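Local structure of FKBP-type peptidyl-prolyl cis-trans isomerase FkpA (Escherichia coli, 1Q6H) at residues T121-Q126 against W177-K182. The protein speeds the cis-trans isomerization of peptide bonds preceding proline in the periplasm and also acts as a protein-folding chaperone. Sequence-based numbering, arbitrary orientation.
Sequences TGLVYQ and WTEGLK
An ST turn leading into the strand 124-127 meets the short helix 175-180 of the FKBP domain, and T121 and E179 make the polar half of the meeting. The hydroxyl of T121 donates to the carboxylate of E179, with OG1 2.7 Å from OE1, which receives it through its syn lone pair, the one facing OE2. The same OG1 accepts from the backbone N of L123 at 3.3 Å, the bond that defines the ST turn. Threonine suits this place because one hydroxyl closes the turn and still reaches the helix; chi1 of 65° tucks OG1 back over the main chain, where it can meet N of L123, while the methyl CG2 packs against the carboxylate as well, which a serine could not do. G122, at a positive phi of 101°, takes the bend without the clash a side chain would meet. E179 arrives from the helix with CG anti to its backbone N (chi1 176°) and the chain extended, which carries the carboxylate across to the turn; its OE2 is also hydrogen-bonded to S119, whose hydroxyl bonds OG1 of T121 too. Next to this polar cluster, L123 supplies the apolar half. Its CD2 packs 3.6 Å from CD of E179 and 3.7 Å from CA of G180, where the bare glycine lets the methyl settle close against the helix backbone. With E179 replaced by an alanine, the T121 hydroxyl and S119 would probably lose the carboxylate they share, and one flank of L123 would be uncovered. L123 also touches I194 of strand 189-194, and W177 packs edge-to-face with Y146 and F216. A short helix laid against a curved antiparallel sheet, its tryptophan among aromatic side chains where relatives have the floor of the proline-binding pocket, is characteristic of the FKBP fold.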
loop_
_atom_site.group_PDB
_atom_site.type_symbol
_atom_site.label_atom_id
_atom_site.label_comp_id
_atom_site.label_asym_id
_atom_site.label_seq_id
_atom_site.Cartn_x
_atom_site.Cartn_y
_atom_site.Cartn_z
ATOM N N THR A 121 24.393 34.869 -15.554
ATOM C CA THR A 121 23.249 34.058 -15.212
ATOM C C THR A 121 23.056 33.975 -13.734
ATOM O O THR A 121 22.054 33.429 -13.269
ATOM C CB THR A 121 23.455 32.617 -15.701
ATOM O OG1 THR A 121 24.558 32.048 -14.977
ATOM C CG2 THR A 121 23.882 32.565 -17.174
ATOM N N GLY A 122 24.055 34.407 -12.985
ATOM C CA GLY A 122 23.976 34.330 -11.541
ATOM C C GLY A 122 24.757 33.168 -10.939
ATOM O O GLY A 122 24.812 33.014 -9.721
ATOM N N LEU A 123 25.350 32.348 -11.788
ATOM C CA LEU A 123 26.254 31.334 -11.314
ATOM C C LEU A 123 27.418 32.041 -10.604
ATOM O O LEU A 123 27.963 33.049 -11.113
ATOM C CB LEU A 123 26.814 30.561 -12.497
ATOM C CG LEU A 123 27.934 29.569 -12.176
ATOM C CD1 LEU A 123 27.426 28.378 -11.373
ATOM C CD2 LEU A 123 28.536 29.081 -13.462
ATOM N N VAL A 124 27.812 31.536 -9.440
ATOM C CA VAL A 124 28.968 32.070 -8.760
ATOM C C VAL A 124 30.087 31.029 -8.833
ATOM O O VAL A 124 29.867 29.822 -8.624
ATOM C CB VAL A 124 28.624 32.432 -7.317
ATOM C CG1 VAL A 124 29.827 32.974 -6.562
ATOM C CG2 VAL A 124 27.448 33.399 -7.290
ATOM N N TYR A 125 31.291 31.461 -9.188
ATOM C CA TYR A 125 32.371 30.494 -9.358
ATOM C C TYR A 125 33.740 31.003 -9.008
ATOM O O TYR A 125 34.015 32.198 -9.017
ATOM C CB TYR A 125 32.369 29.944 -10.787
ATOM C CG TYR A 125 32.704 30.942 -11.846
ATOM C CD1 TYR A 125 31.705 31.689 -12.455
ATOM C CD2 TYR A 125 34.005 31.170 -12.225
ATOM C CE1 TYR A 125 31.995 32.612 -13.404
ATOM C CE2 TYR A 125 34.306 32.087 -13.182
ATOM C CZ TYR A 125 33.292 32.810 -13.773
ATOM O OH TYR A 125 33.553 33.734 -14.744
ATOM N N GLN A 126 34.601 30.052 -8.682
ATOM C CA GLN A 126 35.973 30.333 -8.308
ATOM C C GLN A 126 36.890 29.360 -9.013
ATOM O O GLN A 126 36.876 28.165 -8.740
ATOM C CB GLN A 126 36.134 30.197 -6.821
ATOM C CG GLN A 126 37.528 30.492 -6.327
ATOM C CD GLN A 126 37.644 30.238 -4.856
ATOM O OE1 GLN A 126 36.917 29.400 -4.304
ATOM N NE2 GLN A 126 38.547 30.945 -4.207
ATOM N N TRP A 177 26.305 23.341 -14.261
ATOM C CA TRP A 177 27.449 22.558 -14.618
ATOM C C TRP A 177 27.816 22.879 -16.052
ATOM O O TRP A 177 28.985 23.075 -16.360
ATOM C CB TRP A 177 27.196 21.051 -14.448
ATOM C CG TRP A 177 27.609 20.510 -13.146
ATOM C CD1 TRP A 177 26.908 20.547 -11.993
ATOM C CD2 TRP A 177 28.817 19.820 -12.852
ATOM N NE1 TRP A 177 27.607 19.925 -10.983
ATOM C CE2 TRP A 177 28.778 19.454 -11.496
ATOM C CE3 TRP A 177 29.948 19.501 -13.591
ATOM C CZ2 TRP A 177 29.814 18.780 -10.872
ATOM C CZ3 TRP A 177 30.970 18.826 -12.982
ATOM C CH2 TRP A 177 30.900 18.470 -11.629
ATOM N N THR A 178 26.821 22.874 -16.924
ATOM C CA THR A 178 27.035 23.182 -18.327
ATOM C C THR A 178 27.797 24.491 -18.528
ATOM O O THR A 178 28.755 24.545 -19.280
ATOM C CB THR A 178 25.697 23.280 -19.040
ATOM O OG1 THR A 178 24.999 22.029 -18.944
ATOM C CG2 THR A 178 25.913 23.515 -20.541
ATOM N N GLU A 179 27.344 25.541 -17.864
ATOM C CA GLU A 179 28.008 26.831 -17.918
ATOM C C GLU A 179 29.328 26.837 -17.167
ATOM O O GLU A 179 30.334 27.321 -17.677
ATOM C CB GLU A 179 27.109 27.876 -17.265
ATOM C CG GLU A 179 27.709 29.260 -17.148
ATOM C CD GLU A 179 26.795 30.221 -16.401
ATOM O OE1 GLU A 179 25.619 29.849 -16.013
ATOM O OE2 GLU A 179 27.253 31.363 -16.208
ATOM N N GLY A 180 29.301 26.359 -15.939
ATOM C CA GLY A 180 30.461 26.422 -15.067
ATOM C C GLY A 180 31.728 25.824 -15.633
ATOM O O GLY A 180 32.795 26.437 -15.568
ATOM N N LEU A 181 31.627 24.627 -16.209
ATOM C CA LEU A 181 32.821 23.922 -16.671
ATOM C C LEU A 181 33.443 24.605 -17.871
ATOM O O LEU A 181 34.628 24.443 -18.150
ATOM C CB LEU A 181 32.510 22.452 -16.973
ATOM C CG LEU A 181 32.090 21.595 -15.789
ATOM C CD1 LEU A 181 31.824 20.140 -16.275
ATOM C CD2 LEU A 181 33.172 21.605 -14.704
ATOM N N LYS A 182 32.687 25.448 -18.547
ATOM C CA LYS A 182 33.279 26.183 -19.672
ATOM C C LYS A 182 34.321 27.229 -19.222
ATOM O O LYS A 182 35.012 27.834 -20.060
ATOM C CB LYS A 182 32.177 26.862 -20.490
ATOM C CG LYS A 182 31.273 25.889 -21.200
ATOM C CD LYS A 182 30.140 26.545 -21.931
ATOM C CE LYS A 182 29.224 25.459 -22.570
ATOM N NZ LYS A 182 27.982 25.967 -23.076
#